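Local coordinates for mannosylglycerate hydrolase MGH1-like glycoside hydrolase domain-containing protein (Thermus thermophilus HB8, PDB 4WVA) that hydrolyses mannosylglycerate to mannose and glycerate, and probably also glucosylglycerate to glucose and glycerate, as a member of glycoside hydrolase family 63, at residues A244-Y249 with E264-G269; P104-T109 with N238-R243; D171-R176 with S286-A291; V154-P159 with S228-V233. All blocks are in the same frame, centred on the assembly; numbering follows the deposited sequence. Where two conformers were deposited one is given.

Contact 1 of 4, residues A244-Y249 with E264-G269; sequences ANRDLY and EWIVRG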
# COMPACT_ATOMS: atom_id res chain seq x y z
N ALA A 244 -15.99 -2.25 0.91
CA ALA A 244 -17.13 -1.37 0.99
C ALA A 244 -16.72 0.05 1.39
O ALA A 244 -17.27 1.01 0.87
CB ALA A 244 -18.17 -1.94 1.94
N ASN A 245 -15.77 0.17 2.32
CA ASN A 245 -15.20 1.49 2.68
C ASN A 245 -14.57 2.20 1.49
O ASN A 245 -14.80 3.40 1.28
CB ASN A 245 -14.16 1.38 3.79
CG ASN A 245 -14.76 1.17 5.17
OD1 ASN A 245 -15.84 1.66 5.47
ND2 ASN A 245 -14.05 0.45 6.01
N ARG A 246 -13.78 1.48 0.70
CA ARG A 246 -13.19 2.06 -0.50
C ARG A 246 -14.27 2.57 -1.45
O ARG A 246 -14.15 3.66 -2.05
CB ARG A 246 -12.33 1.02 -1.23
CG ARG A 246 -11.13 0.57 -0.43
CD ARG A 246 -9.89 1.33 -0.74
NE ARG A 246 -8.73 0.81 -0.01
CZ ARG A 246 -7.54 1.37 -0.06
NH1 ARG A 246 -7.34 2.45 -0.82
NH2 ARG A 246 -6.53 0.86 0.66
N ASP A 247 -15.33 1.79 -1.62
CA ASP A 247 -16.40 2.18 -2.51
C ASP A 247 -17.27 3.32 -1.94
O ASP A 247 -17.72 4.18 -2.71
CB ASP A 247 -17.23 0.96 -2.90
CG ASP A 247 -16.45 -0.01 -3.76
OD1 ASP A 247 -15.59 0.47 -4.53
OD2 ASP A 247 -16.65 -1.23 -3.65
N LEU A 248 -17.47 3.34 -0.63
CA LEU A 248 -18.16 4.43 0.04
C LEU A 248 -17.40 5.75 -0.08
O LEU A 248 -18.02 6.81 -0.27
CB LEU A 248 -18.42 4.10 1.51
CG LEU A 248 -19.37 5.03 2.25
CD1 LEU A 248 -20.77 4.98 1.65
CD2 LEU A 248 -19.39 4.67 3.71
N TYR A 249 -16.07 5.68 0.03
CA TYR A 249 -15.21 6.83 -0.20
C TYR A 249 -15.46 7.42 -1.60
O TYR A 249 -15.65 8.62 -1.77
CB TYR A 249 -13.73 6.43 -0.05
CG TYR A 249 -12.81 7.51 -0.59
CD1 TYR A 249 -12.38 8.56 0.23
CD2 TYR A 249 -12.39 7.51 -1.91
CE1 TYR A 249 -11.57 9.57 -0.25
CE2 TYR A 249 -11.58 8.52 -2.41
CZ TYR A 249 -11.18 9.54 -1.58
OH TYR A 249 -10.37 10.55 -2.09
N GLU A 264 -10.03 7.37 7.28
CA GLU A 264 -9.43 6.74 8.46
C GLU A 264 -9.79 5.27 8.55
O GLU A 264 -8.93 4.43 8.83
CB GLU A 264 -9.82 7.46 9.75
CG GLU A 264 -9.72 8.97 9.63
CD GLU A 264 -9.36 9.68 10.91
OE1 GLU A 264 -9.48 9.07 12.00
OE2 GLU A 264 -8.95 10.86 10.81
N TRP A 265 -11.05 4.93 8.24
CA TRP A 265 -11.45 3.53 8.27
C TRP A 265 -10.64 2.72 7.25
O TRP A 265 -10.24 1.57 7.51
CB TRP A 265 -12.94 3.34 7.96
CG TRP A 265 -13.87 4.06 8.91
CD1 TRP A 265 -13.64 4.39 10.20
CD2 TRP A 265 -15.21 4.49 8.62
NE1 TRP A 265 -14.74 5.01 10.74
CE2 TRP A 265 -15.72 5.08 9.79
CE3 TRP A 265 -16.03 4.43 7.49
CZ2 TRP A 265 -17.00 5.64 9.84
CZ3 TRP A 265 -17.29 4.97 7.55
CH2 TRP A 265 -17.76 5.57 8.72
N ILE A 266 -10.45 3.30 6.08
CA ILE A 266 -9.73 2.63 5.00
C ILE A 266 -8.27 2.35 5.39
O ILE A 266 -7.75 1.25 5.21
CB ILE A 266 -9.80 3.48 3.71
CG1 ILE A 266 -11.24 3.48 3.16
CG2 ILE A 266 -8.82 2.95 2.68
CD1 ILE A 266 -11.49 4.43 2.02
N VAL A 267 -7.60 3.38 5.89
CA VAL A 267 -6.18 3.29 6.18
C VAL A 267 -5.92 2.34 7.34
O VAL A 267 -5.08 1.47 7.25
CB VAL A 267 -5.59 4.69 6.42
CG1 VAL A 267 -4.16 4.62 6.90
CG2 VAL A 267 -5.69 5.47 5.12
N ARG A 268 -6.70 2.48 8.41
CA ARG A 268 -6.56 1.58 9.56
C ARG A 268 -7.03 0.17 9.23
O ARG A 268 -6.46 -0.80 9.72
CB ARG A 268 -7.26 2.17 10.79
CG ARG A 268 -6.64 3.50 11.17
CD ARG A 268 -7.27 4.23 12.34
NE ARG A 268 -6.73 5.61 12.42
CZ ARG A 268 -5.57 5.97 12.98
NH1 ARG A 268 -4.76 5.08 13.56
NH2 ARG A 268 -5.21 7.25 12.98
N GLY A 269 -8.03 0.04 8.36
CA GLY A 269 -8.49 -1.26 7.93
C GLY A 269 -7.52 -2.01 7.06
O GLY A 269 -7.48 -3.25 7.08

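Contact 2 of 4, residues P104-T109 with N238-R243; sequences PPVVAT and NAILQR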
# COMPACT_ATOMS: atom_id res chain seq x y z
N PRO A 104 -22.20 -9.35 6.58
CA PRO A 104 -21.11 -8.65 5.89
C PRO A 104 -21.60 -7.46 5.05
O PRO A 104 -22.54 -7.60 4.25
CB PRO A 104 -20.50 -9.74 5.01
CG PRO A 104 -20.82 -11.01 5.76
CD PRO A 104 -22.20 -10.78 6.26
N PRO A 105 -20.95 -6.29 5.21
CA PRO A 105 -21.48 -5.04 4.69
C PRO A 105 -21.08 -4.82 3.23
O PRO A 105 -20.36 -3.90 2.92
CB PRO A 105 -20.87 -4.00 5.62
CG PRO A 105 -19.58 -4.59 6.05
CD PRO A 105 -19.85 -6.06 6.18
N VAL A 106 -21.55 -5.70 2.35
CA VAL A 106 -21.22 -5.59 0.93
C VAL A 106 -22.05 -4.48 0.26
O VAL A 106 -21.78 -4.09 -0.88
CB VAL A 106 -21.38 -6.95 0.24
CG1 VAL A 106 -22.82 -7.28 0.06
CG2 VAL A 106 -20.70 -6.96 -1.13
N VAL A 107 -23.00 -3.89 0.98
CA VAL A 107 -23.98 -3.02 0.32
C VAL A 107 -23.37 -1.77 -0.33
O VAL A 107 -23.79 -1.39 -1.43
CB VAL A 107 -25.19 -2.69 1.23
CG1 VAL A 107 -24.78 -1.95 2.50
CG2 VAL A 107 -26.26 -1.95 0.45
N ALA A 108 -22.36 -1.14 0.27
CA ALA A 108 -21.82 0.10 -0.35
C ALA A 108 -21.19 -0.16 -1.71
O ALA A 108 -21.24 0.69 -2.60
CB ALA A 108 -20.82 0.78 0.57
N THR A 109 -20.58 -1.32 -1.84
CA THR A 109 -19.98 -1.74 -3.11
C THR A 109 -21.05 -1.85 -4.19
O THR A 109 -20.86 -1.40 -5.33
CB THR A 109 -19.24 -3.05 -2.88
OG1 THR A 109 -18.14 -2.79 -2.02
CG2 THR A 109 -18.71 -3.66 -4.20
N ASN A 238 -14.41 -8.61 7.36
CA ASN A 238 -13.50 -7.48 7.27
C ASN A 238 -12.98 -7.17 5.88
O ASN A 238 -12.80 -5.99 5.54
CB ASN A 238 -12.36 -7.66 8.28
CG ASN A 238 -12.79 -7.26 9.67
OD1 ASN A 238 -12.83 -6.07 10.00
ND2 ASN A 238 -13.19 -8.24 10.48
N ALA A 239 -12.76 -8.18 5.06
CA ALA A 239 -12.37 -7.93 3.68
C ALA A 239 -13.50 -7.24 2.96
O ALA A 239 -13.28 -6.29 2.19
CB ALA A 239 -12.02 -9.22 2.98
N ILE A 240 -14.72 -7.70 3.20
CA ILE A 240 -15.90 -7.08 2.58
C ILE A 240 -16.10 -5.64 3.05
O ILE A 240 -16.41 -4.73 2.24
CB ILE A 240 -17.16 -7.99 2.80
CG1 ILE A 240 -17.06 -9.21 1.87
CG2 ILE A 240 -18.47 -7.24 2.57
CD1 ILE A 240 -18.03 -10.30 2.21
N LEU A 241 -15.89 -5.40 4.34
CA LEU A 241 -15.95 -4.04 4.89
C LEU A 241 -14.88 -3.11 4.31
O LEU A 241 -15.16 -1.96 3.98
CB LEU A 241 -15.88 -4.07 6.41
CG LEU A 241 -15.80 -2.74 7.16
CD1 LEU A 241 -16.95 -1.80 6.80
CD2 LEU A 241 -15.80 -2.99 8.66
N GLN A 242 -13.66 -3.61 4.16
CA GLN A 242 -12.60 -2.79 3.56
C GLN A 242 -12.99 -2.41 2.14
O GLN A 242 -12.84 -1.27 1.73
CB GLN A 242 -11.27 -3.53 3.59
CG GLN A 242 -10.12 -2.84 2.84
CD GLN A 242 -9.57 -1.59 3.52
OE1 GLN A 242 -9.91 -1.26 4.66
NE2 GLN A 242 -8.70 -0.88 2.80
N ARG A 243 -13.45 -3.39 1.35
CA ARG A 243 -13.90 -3.08 -0.01
C ARG A 243 -15.03 -2.06 0.01
O ARG A 243 -15.02 -1.09 -0.77
CB ARG A 243 -14.32 -4.34 -0.75
CG ARG A 243 -14.89 -4.10 -2.14
CD ARG A 243 -13.99 -3.34 -3.09
NE ARG A 243 -14.64 -3.17 -4.39
CZ ARG A 243 -14.58 -4.05 -5.40
NH1 ARG A 243 -13.88 -5.16 -5.30
NH2 ARG A 243 -15.22 -3.81 -6.52
O HOH W 1 -17.94 -5.09 -0.20

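Contact 3 of 4, residues D171-R176 with S286-A291; sequences DKPLSR and SWDLVA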
# COMPACT_ATOMS: atom_id res chain seq x y z
N ASP A 171 -15.69 -23.38 14.95
CA ASP A 171 -15.85 -24.55 15.85
C ASP A 171 -15.27 -24.30 17.24
O ASP A 171 -15.99 -24.35 18.24
CB ASP A 171 -15.23 -25.82 15.27
CG ASP A 171 -16.00 -26.40 14.09
OD1 ASP A 171 -17.05 -25.84 13.66
OD2 ASP A 171 -15.51 -27.43 13.56
N LYS A 172 -13.97 -24.00 17.33
CA LYS A 172 -13.36 -23.71 18.65
C LYS A 172 -13.96 -22.50 19.37
O LYS A 172 -14.30 -22.60 20.55
CB LYS A 172 -11.84 -23.63 18.54
CG LYS A 172 -11.21 -24.92 18.08
CD LYS A 172 -9.71 -24.97 18.38
CE LYS A 172 -9.09 -26.21 17.76
NZ LYS A 172 -7.63 -26.32 18.03
N PRO A 173 -14.13 -21.35 18.68
CA PRO A 173 -14.81 -20.26 19.37
C PRO A 173 -16.21 -20.65 19.90
O PRO A 173 -16.58 -20.26 21.00
CB PRO A 173 -14.92 -19.18 18.29
CG PRO A 173 -13.77 -19.45 17.37
CD PRO A 173 -13.53 -20.93 17.40
N LEU A 174 -16.96 -21.42 19.12
CA LEU A 174 -18.31 -21.78 19.53
C LEU A 174 -18.33 -22.77 20.68
O LEU A 174 -19.31 -22.82 21.42
CB LEU A 174 -19.09 -22.38 18.37
CG LEU A 174 -19.73 -21.33 17.49
CD1 LEU A 174 -20.16 -22.02 16.21
CD2 LEU A 174 -20.91 -20.64 18.18
N SER A 175 -17.26 -23.54 20.83
CA SER A 175 -17.17 -24.52 21.93
C SER A 175 -17.22 -23.87 23.32
O SER A 175 -17.50 -24.55 24.31
CB SER A 175 -15.90 -25.36 21.79
OG SER A 175 -14.75 -24.61 22.11
N ARG A 176 -16.96 -22.56 23.40
CA ARG A 176 -17.03 -21.83 24.67
C ARG A 176 -18.40 -21.27 25.01
O ARG A 176 -18.58 -20.71 26.10
CB ARG A 176 -15.99 -20.70 24.69
CG ARG A 176 -14.62 -21.22 24.35
CD ARG A 176 -13.49 -20.29 24.73
NE ARG A 176 -12.29 -20.84 24.13
CZ ARG A 176 -11.81 -20.50 22.93
NH1 ARG A 176 -12.39 -19.55 22.20
NH2 ARG A 176 -10.73 -21.12 22.48
N SER A 286 -9.03 -15.92 10.11
CA SER A 286 -9.80 -15.21 11.11
C SER A 286 -9.11 -15.39 12.47
O SER A 286 -8.32 -16.33 12.66
CB SER A 286 -11.23 -15.75 11.15
OG SER A 286 -11.91 -15.53 9.91
N TRP A 287 -9.41 -14.47 13.40
CA TRP A 287 -8.84 -14.47 14.73
C TRP A 287 -9.90 -14.63 15.82
O TRP A 287 -10.96 -14.03 15.76
CB TRP A 287 -8.05 -13.20 14.99
CG TRP A 287 -6.78 -13.05 14.23
CD1 TRP A 287 -6.17 -13.95 13.41
CD2 TRP A 287 -5.92 -11.91 14.27
NE1 TRP A 287 -4.99 -13.44 12.93
CE2 TRP A 287 -4.82 -12.19 13.45
CE3 TRP A 287 -6.00 -10.67 14.92
CZ2 TRP A 287 -3.79 -11.27 13.26
CZ3 TRP A 287 -4.97 -9.77 14.72
CH2 TRP A 287 -3.89 -10.07 13.90
N ASP A 288 -9.56 -15.44 16.82
CA ASP A 288 -10.41 -15.67 17.97
C ASP A 288 -9.91 -14.79 19.10
O ASP A 288 -8.83 -15.03 19.64
CB ASP A 288 -10.32 -17.15 18.37
CG ASP A 288 -11.10 -17.49 19.62
OD1 ASP A 288 -11.55 -16.57 20.33
OD2 ASP A 288 -11.19 -18.71 19.88
N LEU A 289 -10.69 -13.78 19.44
CA LEU A 289 -10.25 -12.78 20.43
C LEU A 289 -10.51 -13.21 21.86
O LEU A 289 -9.96 -12.60 22.79
CB LEU A 289 -10.87 -11.42 20.18
CG LEU A 289 -10.54 -10.73 18.85
CD1 LEU A 289 -11.18 -9.35 18.83
CD2 LEU A 289 -9.06 -10.63 18.58
N VAL A 290 -11.32 -14.25 22.06
CA VAL A 290 -11.49 -14.81 23.40
C VAL A 290 -10.23 -15.59 23.78
O VAL A 290 -9.65 -15.36 24.85
CB VAL A 290 -12.76 -15.67 23.49
CG1 VAL A 290 -12.82 -16.44 24.81
CG2 VAL A 290 -13.99 -14.79 23.31
N ALA A 291 -9.78 -16.48 22.89
CA ALA A 291 -8.54 -17.23 23.07
C ALA A 291 -7.32 -16.34 22.81
O ALA A 291 -6.22 -16.60 23.32
CB ALA A 291 -8.50 -18.42 22.14

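Contact 4 of 4, residues V154-P159 with S228-V233; sequences VVIVHP and SPFKVV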
# COMPACT_ATOMS: atom_id res chain seq x y z
N VAL A 154 -13.22 -5.02 12.64
CA VAL A 154 -14.48 -5.17 13.36
C VAL A 154 -14.65 -6.61 13.83
O VAL A 154 -14.27 -7.56 13.14
CB VAL A 154 -15.70 -4.71 12.54
CG1 VAL A 154 -15.66 -3.20 12.32
CG2 VAL A 154 -15.81 -5.46 11.25
N VAL A 155 -15.25 -6.76 15.00
CA VAL A 155 -15.53 -8.03 15.63
C VAL A 155 -16.97 -8.49 15.32
O VAL A 155 -17.90 -7.66 15.38
CB VAL A 155 -15.42 -7.84 17.15
CG1 VAL A 155 -15.75 -9.12 17.91
CG2 VAL A 155 -14.02 -7.35 17.50
N ILE A 156 -17.15 -9.77 15.03
CA ILE A 156 -18.48 -10.39 15.03
C ILE A 156 -18.66 -11.13 16.36
O ILE A 156 -17.72 -11.74 16.90
CB ILE A 156 -18.74 -11.31 13.82
CG1 ILE A 156 -17.72 -12.45 13.70
CG2 ILE A 156 -18.81 -10.48 12.54
CD1 ILE A 156 -18.12 -13.54 12.73
N VAL A 157 -19.89 -11.05 16.88
CA VAL A 157 -20.25 -11.71 18.13
C VAL A 157 -21.15 -12.93 17.92
O VAL A 157 -21.49 -13.62 18.88
CB VAL A 157 -20.89 -10.70 19.11
CG1 VAL A 157 -19.87 -9.61 19.45
CG2 VAL A 157 -22.16 -10.10 18.53
N HIS A 158 -21.49 -13.23 16.66
CA HIS A 158 -22.29 -14.38 16.35
C HIS A 158 -21.82 -14.94 15.01
O HIS A 158 -21.63 -14.14 14.10
CB HIS A 158 -23.77 -13.97 16.26
CG HIS A 158 -24.71 -15.12 16.41
ND1 HIS A 158 -24.75 -16.15 15.49
CD2 HIS A 158 -25.60 -15.44 17.38
CE1 HIS A 158 -25.62 -17.06 15.89
NE2 HIS A 158 -26.16 -16.64 17.03
N PRO A 159 -21.66 -16.26 14.89
CA PRO A 159 -21.25 -16.84 13.60
C PRO A 159 -22.19 -16.46 12.43
O PRO A 159 -21.75 -16.37 11.28
CB PRO A 159 -21.25 -18.35 13.86
CG PRO A 159 -22.08 -18.53 15.09
CD PRO A 159 -21.82 -17.31 15.92
N SER A 228 -19.98 -11.23 25.41
CA SER A 228 -20.15 -12.32 24.46
C SER A 228 -19.02 -13.34 24.62
O SER A 228 -17.84 -12.96 24.58
CB SER A 228 -20.22 -11.85 23.01
OG SER A 228 -20.38 -12.98 22.17
N PRO A 229 -19.35 -14.63 24.79
CA PRO A 229 -18.34 -15.66 24.79
C PRO A 229 -17.81 -15.99 23.39
O PRO A 229 -16.93 -16.84 23.26
CB PRO A 229 -19.06 -16.86 25.39
CG PRO A 229 -20.48 -16.66 24.98
CD PRO A 229 -20.71 -15.19 24.99
N PHE A 230 -18.35 -15.32 22.36
CA PHE A 230 -17.93 -15.50 20.96
C PHE A 230 -17.53 -14.11 20.48
O PHE A 230 -18.37 -13.22 20.42
CB PHE A 230 -19.09 -16.04 20.10
CG PHE A 230 -18.71 -16.36 18.67
CD1 PHE A 230 -18.72 -15.38 17.69
CD2 PHE A 230 -18.35 -17.64 18.30
CE1 PHE A 230 -18.39 -15.69 16.37
CE2 PHE A 230 -18.00 -17.95 17.01
CZ PHE A 230 -18.02 -16.97 16.03
N LYS A 231 -16.23 -13.91 20.22
CA LYS A 231 -15.70 -12.64 19.71
C LYS A 231 -14.62 -12.97 18.70
O LYS A 231 -13.54 -13.47 19.07
CB LYS A 231 -15.14 -11.78 20.85
CG LYS A 231 -16.19 -11.07 21.67
CD LYS A 231 -15.58 -10.00 22.56
CE LYS A 231 -14.90 -10.58 23.78
NZ LYS A 231 -15.90 -11.03 24.79
N VAL A 232 -14.91 -12.73 17.42
CA VAL A 232 -14.04 -13.16 16.35
C VAL A 232 -13.81 -12.02 15.37
O VAL A 232 -14.74 -11.27 15.05
CB VAL A 232 -14.68 -14.35 15.62
CG1 VAL A 232 -13.98 -14.65 14.32
CG2 VAL A 232 -14.67 -15.56 16.53
N VAL A 233 -12.56 -11.87 14.93
CA VAL A 233 -12.26 -11.04 13.77
C VAL A 233 -12.34 -11.96 12.55
O VAL A 233 -11.44 -12.76 12.29
CB VAL A 233 -10.88 -10.35 13.86
CG1 VAL A 233 -10.58 -9.60 12.56
CG2 VAL A 233 -10.85 -9.39 15.06
O HOH W 2 -15.37 -9.80 12.16

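Contact 1 of 4, residues A244-Y249 with E264-G269
Two consecutive antiparallel helices of the (alpha/alpha)6-barrel, 235-254 and 260-275, meet here: their short segments run 150° apart in direction, with axes 9.3 Å apart at closest approach. No hydrogen bond crosses between the segments, so side-chain shape carries the contact. Ile266 is the centre of the contact, and its two branches go to different places. CG2, anti to the backbone N, sits over the centre of one face of the Arg246 guanidinium, 3.4 Å from Arg246 CZ. The bend of Arg246 at chi2 (-94°) brings that flat group round, and its charge is answered by Glu270. On the other branch, Ile266 CG1 lies against Asn245 CB at 3.7 Å, while Ile266 CD1 runs on to Tyr249 CB at 3.6 Å and to the carbonyl Asn245 O at 3.5 Å. An alanine in place of Ile266, without CG1, CG2 and CD1, would probably leave the guanidinium less well covered and the two helices less firmly spaced. Beside it the Asn245 amide crosses the Trp265 side chain at about a right angle, OD1 coming to 3.4 Å from Trp265 CE3. Asn245 ND2 is hydrogen-bonded to Tyr143 OH, whose ring also stacks on Trp265; Tyr249 OH is hydrogen-bonded to the carbonyl O of Thr151 of the second subunit. At the far rim of the indole, Leu248 CD2 meets the ring edge, 4.4 Å from Trp265 CZ3.

Contact 2 of 4, residues P104-T109 with N238-R243
This is a buried, mainly apolar contact, closed by a single bridging water, between the turn that leads into helix 107-117 and the first half of helix 235-254. No direct hydrogen bond links the two segments. Ile240 does most of the touching. With CG1 anti to the carbonyl carbon (chi1 -74°), it presents CD1 to Pro104 CB at 3.8 Å and pushes CG2 against the turn, 3.5 Å from Val106 N and 3.7 Å from Val106 CB. One residue on, Leu241 CB lies 3.8 Å from Pro105 CG, so the second proline is wedged obliquely against both neighbours on the helix. The shape it offers is an inverse gamma turn centred on Pro105, in which Val106 N bonds to Pro104 O at 2.9 Å; the amide that Ile240 CG2 presses on therefore has its own acceptor. The turn is part of the (alpha/alpha)6-barrel beside the substrate pocket: Pro104 directly follows Gln103 and packs on Trp34, both probable substrate-binding residues. The polar side begins at Thr109. A water donates to Thr109 OG1 and to Ile240 O, 2.9 Å from each, while the same hydroxyl is also bonded to Asp247. Arg243 leaves its helix with CG anti to the backbone N (chi1 176°), 3.5 Å from Thr109 OG1, then bends at chi2 (57°); its NE forms a salt bridge with Asp247, its NH1 donates to the carbonyl of Phe307, and the guanidinium makes a cation-pi contact with the Phe307 ring.

Contact 3 of 4, residues D171-R176 with S286-A291
The ionic link is a single, nearly straight bond: Arg176 NH1 donates to Asp288 OD2 over 2.7 Å at 171°, as part of a salt bridge. The two side chains reach each other tip to tip, the arginine extended from CG to NE. The oxygen is met on its syn lone pair and lies close to the guanidinium plane, end-on to NH1, with Arg176 NH2 standing 3.6 Å from Asp288 OD2. The guanidinium and carboxylate planes are turned 42° apart. Hydrogen bonds within each segment fix the partners. Asp288 OD1 accepts from Ala291 N at 3.1 Å, from above the carboxylate plane, and weakly from Val290 N; this Asx motif follows directly on the end of strand 283-288, in the connection to its antiparallel neighbour 293-294. In the short helix 171-175, Ser175 OG bonds to Lys172 O at 2.6 Å. An alanine in place of Asp288, lacking both carboxylate oxygens, would probably leave Arg176 less well anchored and the turn at 289-291 looser. Apolar and mixed contacts complete the fit. Pro173 CG lies 3.7 Å from Asp288 OD2, and the same proline packs on Phe230 and Val232. Arg176 CD touches Val290 CG1 at 3.9 Å, whereas its guanidinium end approaches the methyl of Ala291, NH2 to CB 3.5 Å. Beyond the pair, Ala291 O accepts from Arg125 of the third subunit.

Contact 4 of 4, residues V154-P159 with S228-V233
The Phe230 ring is clamped on both faces. Pro159 CD sits over one, 3.8 Å from the ring centroid and 11° off the normal, a CH-pi contact; Val232 CG2 covers the opposite face, displaced toward the rim. Ile156 adds CD1, 4.2 Å from Phe230 CE1, and its side chain runs alongside that of Val232, pointing the same way. Leu174 of helix 171-175 also packs against the Phe230 side chain. Next come the backbones, joined by one antiparallel, hydrogen-bonded bridge: Ile156 N gives to Val232 O at 2.8 Å, and Val232 N to Ile156 O at 3.0 Å and 164°. A CA-H...O contact, Val157 CA to Phe230 O at 3.3 Å, prolongs the pairing. At one edge a water donates to Val154 O; at the other, Ser228 OG donates to Phe230 O at 2.7 Å, and Lys231 NZ to Ser228 O and Tyr225 O. Those carbonyls lie at the C-terminal end of helix 221-227, whose dipole would favour the lysine charge. A two-bond bridge beside a ring gripped on both faces holds the loop to segment 228-233, and farther on the Pro159 side chain lies about 6 Å from that of Asp165, the probable proton donor.

How the contacts relate
From the N terminus, contact 2 opens first and closes a wide loop, from 104-109 to 238-243. Contact 4 lies wholly within it, closing 154-159 on 228-233. Contact 3 starts at 171-176, inside both of these loops, and closes beyond them at 286-291, so it crosses each. Contact 1 opens just after contact 2 has closed, shares helix 235-254 with it, and falls within the span of contact 3. Backbone pairing of strands 232-233 and 283-288 joins contacts 3 and 4; Asn238 OD1 bonded to Val154 N joins 4 to 2; Asp247 joins 2 to 1. The small sheet is thereby tied to the helical barrel, while contacts 1 and 3 both touch the third subunit.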